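Local coordinates for major royal jelly protein 1 (Apis mellifera, PDB 5YYL) that is the most abundant protein of royal jelly, probably nourishing bee larvae, and binds sterol, here carrying 24-methylenecholesterol, at residues 329-334 with 416-421; 369-374 with 422-427. One frame throughout, in Å; residues are numbered along the deposited sequence.

Contact 1 of 2, residues 329-334 with 416-421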
# COMPACT_ATOMS: atom_id res chain seq x y z
N CYS A 329 -4.65 34.75 24.25
CA CYS A 329 -4.98 34.93 22.85
C CYS A 329 -6.00 36.04 22.63
O CYS A 329 -6.62 36.50 23.57
CB CYS A 329 -5.48 33.62 22.22
SG CYS A 329 -6.92 32.92 23.05
N TRP A 330 -6.14 36.42 21.37
CA TRP A 330 -7.11 37.42 20.95
C TRP A 330 -7.31 37.30 19.44
O TRP A 330 -6.34 37.32 18.70
CB TRP A 330 -6.62 38.82 21.29
CG TRP A 330 -7.43 39.88 20.65
CD1 TRP A 330 -8.67 40.28 21.01
CD2 TRP A 330 -7.05 40.70 19.53
NE1 TRP A 330 -9.10 41.30 20.19
CE2 TRP A 330 -8.13 41.57 19.27
CE3 TRP A 330 -5.91 40.77 18.72
CZ2 TRP A 330 -8.11 42.49 18.23
CZ3 TRP A 330 -5.89 41.70 17.68
CH2 TRP A 330 -6.98 42.55 17.45
N ASN A 331 -8.56 37.17 19.00
CA ASN A 331 -8.89 37.06 17.58
C ASN A 331 -8.98 38.46 16.97
O ASN A 331 -9.58 39.37 17.54
CB ASN A 331 -10.21 36.33 17.39
CG ASN A 331 -10.38 35.79 15.97
OD1 ASN A 331 -10.32 36.55 14.99
ND2 ASN A 331 -10.63 34.46 15.86
N GLU A 332 -8.36 38.63 15.79
CA GLU A 332 -8.35 39.91 15.10
C GLU A 332 -9.71 40.29 14.54
O GLU A 332 -9.98 41.49 14.33
CB GLU A 332 -7.36 39.90 13.95
CG GLU A 332 -5.90 39.90 14.34
CD GLU A 332 -5.00 40.00 13.13
OE1 GLU A 332 -4.88 38.98 12.40
OE2 GLU A 332 -4.47 41.10 12.89
N HIS A 333 -10.56 39.28 14.27
CA HIS A 333 -11.94 39.52 13.85
C HIS A 333 -12.78 40.26 14.91
O HIS A 333 -13.68 41.01 14.56
CB HIS A 333 -12.64 38.20 13.48
CG HIS A 333 -12.03 37.52 12.29
ND1 HIS A 333 -11.32 36.33 12.39
CD2 HIS A 333 -12.01 37.86 10.98
CE1 HIS A 333 -10.90 35.97 11.19
NE2 HIS A 333 -11.32 36.87 10.32
N ARG A 334 -12.46 40.04 16.19
CA ARG A 334 -13.14 40.72 17.28
C ARG A 334 -12.49 42.06 17.55
O ARG A 334 -11.44 42.40 16.98
CB ARG A 334 -13.11 39.89 18.57
CG ARG A 334 -13.54 38.44 18.46
CD ARG A 334 -14.99 38.16 18.79
NE ARG A 334 -15.17 36.70 18.86
CZ ARG A 334 -16.22 36.06 19.37
NH1 ARG A 334 -17.26 36.73 19.88
NH2 ARG A 334 -16.23 34.72 19.37
N CYS A 416 -11.56 33.35 21.49
CA CYS A 416 -10.51 33.39 20.46
C CYS A 416 -10.81 32.61 19.18
O CYS A 416 -10.16 32.88 18.17
CB CYS A 416 -9.20 32.88 21.04
SG CYS A 416 -8.52 33.97 22.32
N GLU A 417 -11.76 31.68 19.19
CA GLU A 417 -11.95 30.79 18.03
C GLU A 417 -12.46 31.49 16.79
O GLU A 417 -13.10 32.54 16.88
CB GLU A 417 -12.86 29.60 18.35
CG GLU A 417 -14.35 29.87 18.41
CD GLU A 417 -15.15 28.58 18.68
OE1 GLU A 417 -14.98 27.59 17.92
OE2 GLU A 417 -15.96 28.56 19.63
N ASN A 418 -12.14 30.91 15.64
CA ASN A 418 -12.79 31.27 14.38
C ASN A 418 -14.00 30.34 14.20
O ASN A 418 -14.00 29.21 14.70
CB ASN A 418 -11.82 31.13 13.20
CG ASN A 418 -10.79 32.21 13.18
OD1 ASN A 418 -11.12 33.39 13.08
ND2 ASN A 418 -9.53 31.83 13.26
N PRO A 419 -15.03 30.81 13.48
CA PRO A 419 -16.26 30.03 13.37
C PRO A 419 -16.04 28.68 12.68
O PRO A 419 -15.45 28.64 11.59
CB PRO A 419 -17.18 30.93 12.53
CG PRO A 419 -16.56 32.29 12.56
CD PRO A 419 -15.09 32.03 12.65
N ASP A 420 -16.51 27.61 13.31
CA ASP A 420 -16.31 26.24 12.82
C ASP A 420 -17.42 25.80 11.86
O ASP A 420 -18.58 25.77 12.26
CB ASP A 420 -16.24 25.26 14.00
N ASN A 421 -17.05 25.51 10.61
CA ASN A 421 -17.93 24.81 9.65
C ASN A 421 -17.74 23.30 9.84
O ASN A 421 -16.73 22.73 9.43
CB ASN A 421 -17.61 25.22 8.20
CG ASN A 421 -17.67 26.73 7.98
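At Cys416 the loop that follows helix 407-411 is bonded covalently to strand 326-331. Its SG lies anti to the carbonyl carbon and meets SG of Cys329, which takes the crowded position between its own backbone N and carbonyl carbon; the SG-SG bond is 2.0 Å and its torsion of 99° makes the disulfide right-handed. The carbonyl of Cys416 makes a second link, since its O accepts a hydrogen bond from ND2 of Asn331 at 2.8 Å, the N-H arriving from above the carbonyl plane. The disulfide and the carboxamide hydrogen bond together therefore grip one loop residue from two alternate strand residues, Cys329 and Asn331, whose side chains both set out toward the loop while that of Trp330 between them sets out away from it.

The strand is the third of four in its blade of the six-bladed beta-propeller, between strands 316-321 and 342-346, so the loop is fastened to the end of that blade. Glu417 turns its side chain away from the strand and packs it on Leu412.

Asn418 bends its carboxamide back, CG beside the backbone N, and sets OD1 3.0 Å from ND2 of Asn331. This bond is nearly straight at the hydrogen, 175°, but the donor stands well above the carbonyl plane of Asn418, off its lone pairs, and the two amide planes are 83° apart. Both acceptors lie close to the amide plane of Asn331, one for each N-H. The flip of that amide is fixed from its other end: OD1 of Asn331 accepts from the backbone N of His333 at 2.8 Å, on a lone pair, closing an Asx turn, and more weakly from ND1 of His333, also at 2.8 Å. ND2 of Asn418 gives a weak hydrogen bond to O of Ser314.

Contact 2 of 2, residues 369-374 with 422-427; sequences FDRYIN and DRTPFK. With 94R ((3beta,14beta,17alpha)-ergosta-5,24(28)-dien-3-ol), chain H; 94R ((3beta,14beta,17alpha)-ergosta-5,24(28)-dien-3-ol), chain F.
Two hydrogen bonds grip a water between the segments: it donates to O of Arg371 at 2.9 Å and accepts from NE of Arg423 at 3.1 Å. The segments start two parallel neighbours in a sheet of the beta-propeller, strands 373-383 and 426-430: Ile428 bonds through its backbone to both Tyr372 and Asn374. Phe426 and Lys427 also pair antiparallel with a strand of the second subunit, which extends the sheet across the interface. OD1 of Asn374 accepts from NZ of Lys427 at 2.9 Å, the donor 48° out of the carbonyl plane, while ND2 bonds to Ser429 OG, so both ends fix the amide's rotation.

The guanidinium of Arg371, its chain bent at chi3, lies flat on that of the extended Arg423, centres 4.0 Å apart and planes at 23°, although the two cations probably repel.

Tyr372 and Phe426 have nearly parallel rings (12°) that are slid apart and barely overlap, centroids at 4.7 Å; CG2 of Thr424 packs obliquely against CE1 of Tyr372. The Tyr372 hydroxyl bonds to a polar side chain of another protein's chain. Ile373 belongs to the sterol pocket with Pro364, Val366 and Ile430: its CD1 is 3.3 Å from C3 of one sterol, and C16 of the other sits over the Phe426 face opposite Tyr372, 3.7 Å from Phe426 CE1.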
# COMPACT_ATOMS: atom_id res chain seq x y z
N PHE A 369 -7.92 18.55 0.62
CA PHE A 369 -8.12 17.98 1.94
C PHE A 369 -8.03 18.96 3.10
O PHE A 369 -8.06 18.54 4.26
CB PHE A 369 -7.12 16.84 2.18
CG PHE A 369 -7.15 15.73 1.15
CD1 PHE A 369 -8.32 15.37 0.51
CD2 PHE A 369 -5.99 15.04 0.85
CE1 PHE A 369 -8.33 14.34 -0.44
CE2 PHE A 369 -5.99 14.03 -0.11
CZ PHE A 369 -7.17 13.67 -0.75
N ASP A 370 -7.94 20.26 2.84
CA ASP A 370 -7.84 21.24 3.93
C ASP A 370 -9.02 21.15 4.90
O ASP A 370 -8.85 21.30 6.11
CB ASP A 370 -7.75 22.68 3.39
CG ASP A 370 -6.42 22.99 2.69
OD1 ASP A 370 -6.39 23.94 1.86
OD2 ASP A 370 -5.41 22.29 2.96
N ARG A 371 -10.21 20.90 4.35
CA ARG A 371 -11.44 20.76 5.13
C ARG A 371 -11.40 19.67 6.22
O ARG A 371 -12.13 19.77 7.21
CB ARG A 371 -12.62 20.51 4.19
CG ARG A 371 -12.60 19.20 3.41
CD ARG A 371 -13.87 19.02 2.58
NE ARG A 371 -13.94 20.06 1.53
CZ ARG A 371 -15.04 20.69 1.11
NH1 ARG A 371 -16.24 20.41 1.63
NH2 ARG A 371 -14.93 21.61 0.17
N TYR A 372 -10.56 18.66 6.03
CA TYR A 372 -10.43 17.58 7.00
C TYR A 372 -9.43 17.82 8.12
O TYR A 372 -9.35 17.01 9.04
CB TYR A 372 -10.03 16.32 6.27
CG TYR A 372 -11.04 15.90 5.25
CD1 TYR A 372 -12.26 15.36 5.64
CD2 TYR A 372 -10.79 16.02 3.89
CE1 TYR A 372 -13.19 14.95 4.71
CE2 TYR A 372 -11.72 15.63 2.96
CZ TYR A 372 -12.92 15.09 3.37
OH TYR A 372 -13.85 14.67 2.46
N ILE A 373 -8.68 18.92 8.05
CA ILE A 373 -7.47 19.08 8.86
C ILE A 373 -7.39 20.45 9.50
O ILE A 373 -7.44 21.46 8.80
CB ILE A 373 -6.19 18.87 8.01
CG1 ILE A 373 -6.35 17.61 7.16
CG2 ILE A 373 -4.97 18.75 8.92
CD1 ILE A 373 -5.12 17.07 6.54
N ASN A 374 -7.23 20.46 10.82
CA ASN A 374 -6.79 21.66 11.53
C ASN A 374 -5.30 21.73 11.39
O ASN A 374 -4.59 21.07 12.15
CB ASN A 374 -7.18 21.60 13.00
CG ASN A 374 -8.67 21.75 13.21
OD1 ASN A 374 -9.34 22.46 12.46
ND2 ASN A 374 -9.19 21.09 14.22
N ASP A 422 -18.72 22.66 10.48
CA ASP A 422 -18.65 21.23 10.85
C ASP A 422 -19.26 20.43 9.69
O ASP A 422 -20.42 19.99 9.75
CB ASP A 422 -19.43 21.05 12.17
CG ASP A 422 -19.17 19.70 12.85
OD1 ASP A 422 -18.71 18.74 12.18
OD2 ASP A 422 -19.46 19.63 14.07
N ARG A 423 -18.46 20.23 8.64
CA ARG A 423 -18.98 19.78 7.33
C ARG A 423 -18.40 18.45 6.82
O ARG A 423 -18.52 18.14 5.65
CB ARG A 423 -18.77 20.87 6.28
CG ARG A 423 -17.34 21.34 6.12
CD ARG A 423 -17.16 22.25 4.89
NE ARG A 423 -15.79 22.74 4.80
CZ ARG A 423 -15.32 23.59 3.88
NH1 ARG A 423 -14.03 23.93 3.92
NH2 ARG A 423 -16.10 24.08 2.92
N THR A 424 -17.81 17.67 7.71
CA THR A 424 -17.18 16.40 7.36
C THR A 424 -17.40 15.43 8.49
O THR A 424 -17.47 15.84 9.64
CB THR A 424 -15.66 16.57 7.18
OG1 THR A 424 -15.10 17.26 8.29
CG2 THR A 424 -15.37 17.35 5.90
N PRO A 425 -17.50 14.13 8.20
CA PRO A 425 -17.61 13.18 9.30
C PRO A 425 -16.35 13.05 10.18
O PRO A 425 -16.40 12.34 11.18
CB PRO A 425 -17.90 11.87 8.59
CG PRO A 425 -17.30 12.03 7.26
CD PRO A 425 -17.43 13.46 6.90
N PHE A 426 -15.24 13.66 9.79
CA PHE A 426 -14.03 13.66 10.63
C PHE A 426 -13.19 14.93 10.48
O PHE A 426 -13.23 15.61 9.46
CB PHE A 426 -13.19 12.41 10.36
CG PHE A 426 -12.45 12.44 9.05
CD1 PHE A 426 -11.12 12.83 9.01
CD2 PHE A 426 -13.07 12.09 7.87
CE1 PHE A 426 -10.42 12.85 7.81
CE2 PHE A 426 -12.38 12.11 6.66
CZ PHE A 426 -11.06 12.50 6.64
N LYS A 427 -12.44 15.24 11.53
CA LYS A 427 -11.52 16.38 11.56
C LYS A 427 -10.26 15.94 12.28
O LYS A 427 -10.35 15.39 13.38
CB LYS A 427 -12.15 17.57 12.29
CG LYS A 427 -11.56 18.93 11.92
CD LYS A 427 -11.91 19.29 10.47
CE LYS A 427 -12.32 20.74 10.31
NZ LYS A 427 -11.17 21.69 10.39
C1 94R H . -9.19 3.28 12.81
O1 94R H . -10.61 2.07 16.05
C2 94R H . -9.61 2.27 13.87
C3 94R H . -10.21 3.02 15.05
C4 94R H . -11.43 3.85 14.64
C5 94R H . -11.16 4.68 13.40
C10 94R H . -10.34 4.14 12.24
C19 94R H . -11.23 3.27 11.35
C9 94R H . -9.76 5.34 11.47
C11 94R H . -8.87 4.93 10.30
C12 94R H . -8.30 6.10 9.52
C13 94R H . -9.41 7.03 9.02
C18 94R H . -10.30 6.31 7.99
C17 94R H . -8.92 8.37 8.48
C20 94R H . -8.37 8.45 7.04
C22 94R H . -7.77 9.83 6.80
C23 94R H . -8.26 10.31 5.46
C24 94R H . -7.60 11.57 4.97
C28 94R H . -7.26 12.58 5.75
C25 94R H . -7.39 11.68 3.51
C27 94R H . -5.91 11.91 3.22
C26 94R H . -8.31 12.79 3.03
C21 94R H . -7.34 7.39 6.67
C16 94R H . -10.13 9.27 8.66
C15 94R H . -10.98 8.62 9.76
C14 94R H . -10.14 7.47 10.26
C8 94R H . -10.81 6.35 11.05
C7 94R H . -11.50 6.91 12.27
C6 94R H . -11.69 5.91 13.39
C1 94R F . -2.90 14.50 4.48
O1 94R F . -2.09 18.14 3.72
C2 94R F . -2.40 15.69 3.65
C3 94R F . -2.57 16.99 4.42
C4 94R F . -1.85 16.93 5.76
C5 94R F . -2.05 15.63 6.50
C10 94R F . -2.09 14.32 5.76
C19 94R F . -0.64 13.97 5.40
C9 94R F . -2.75 13.26 6.64
C11 94R F . -2.77 11.85 6.02
C12 94R F . -3.37 10.75 6.91
C13 94R F . -2.66 10.72 8.26
C18 94R F . -1.21 10.24 8.10
C17 94R F . -3.36 9.93 9.38
C20 94R F . -3.19 8.42 9.44
C22 94R F . -4.10 7.86 10.53
C23 94R F . -3.51 6.62 11.19
C24 94R F . -4.40 6.04 12.28
C28 94R F . -5.36 6.70 12.93
C25 94R F . -4.12 4.63 12.67
C27 94R F . -5.41 3.81 12.72
C26 94R F . -3.36 4.63 14.00
C21 94R F . -3.52 7.73 8.12
C16 94R F . -2.86 10.60 10.66
C15 94R F . -2.35 11.98 10.28
C14 94R F . -2.80 12.12 8.84
C8 94R F . -2.14 13.22 8.04
C7 94R F . -2.36 14.54 8.74
C6 94R F . -2.16 15.72 7.83
O HOH W 1 -14.17 21.89 7.36

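Residues 416-421 run straight on into 422-427, so contacts 1 and 2 fasten consecutive lengths of one C-terminal segment to two different sheets of the propeller. Their centres are 18 Å apart, and both are partly buried. Both lie toward the periphery, the centre of contact 1 about 23 Å and that of contact 2 about 31 Å from the centre of the chain. No other protein chain of the assembly touches contact 1, which relies on a covalent bond and amide hydrogen bonds to hold an irregular loop. Contact 2 instead joins strand starts and combines strand pairing, stacked cations and aromatic rings where a second subunit, another protein and two sterols converge.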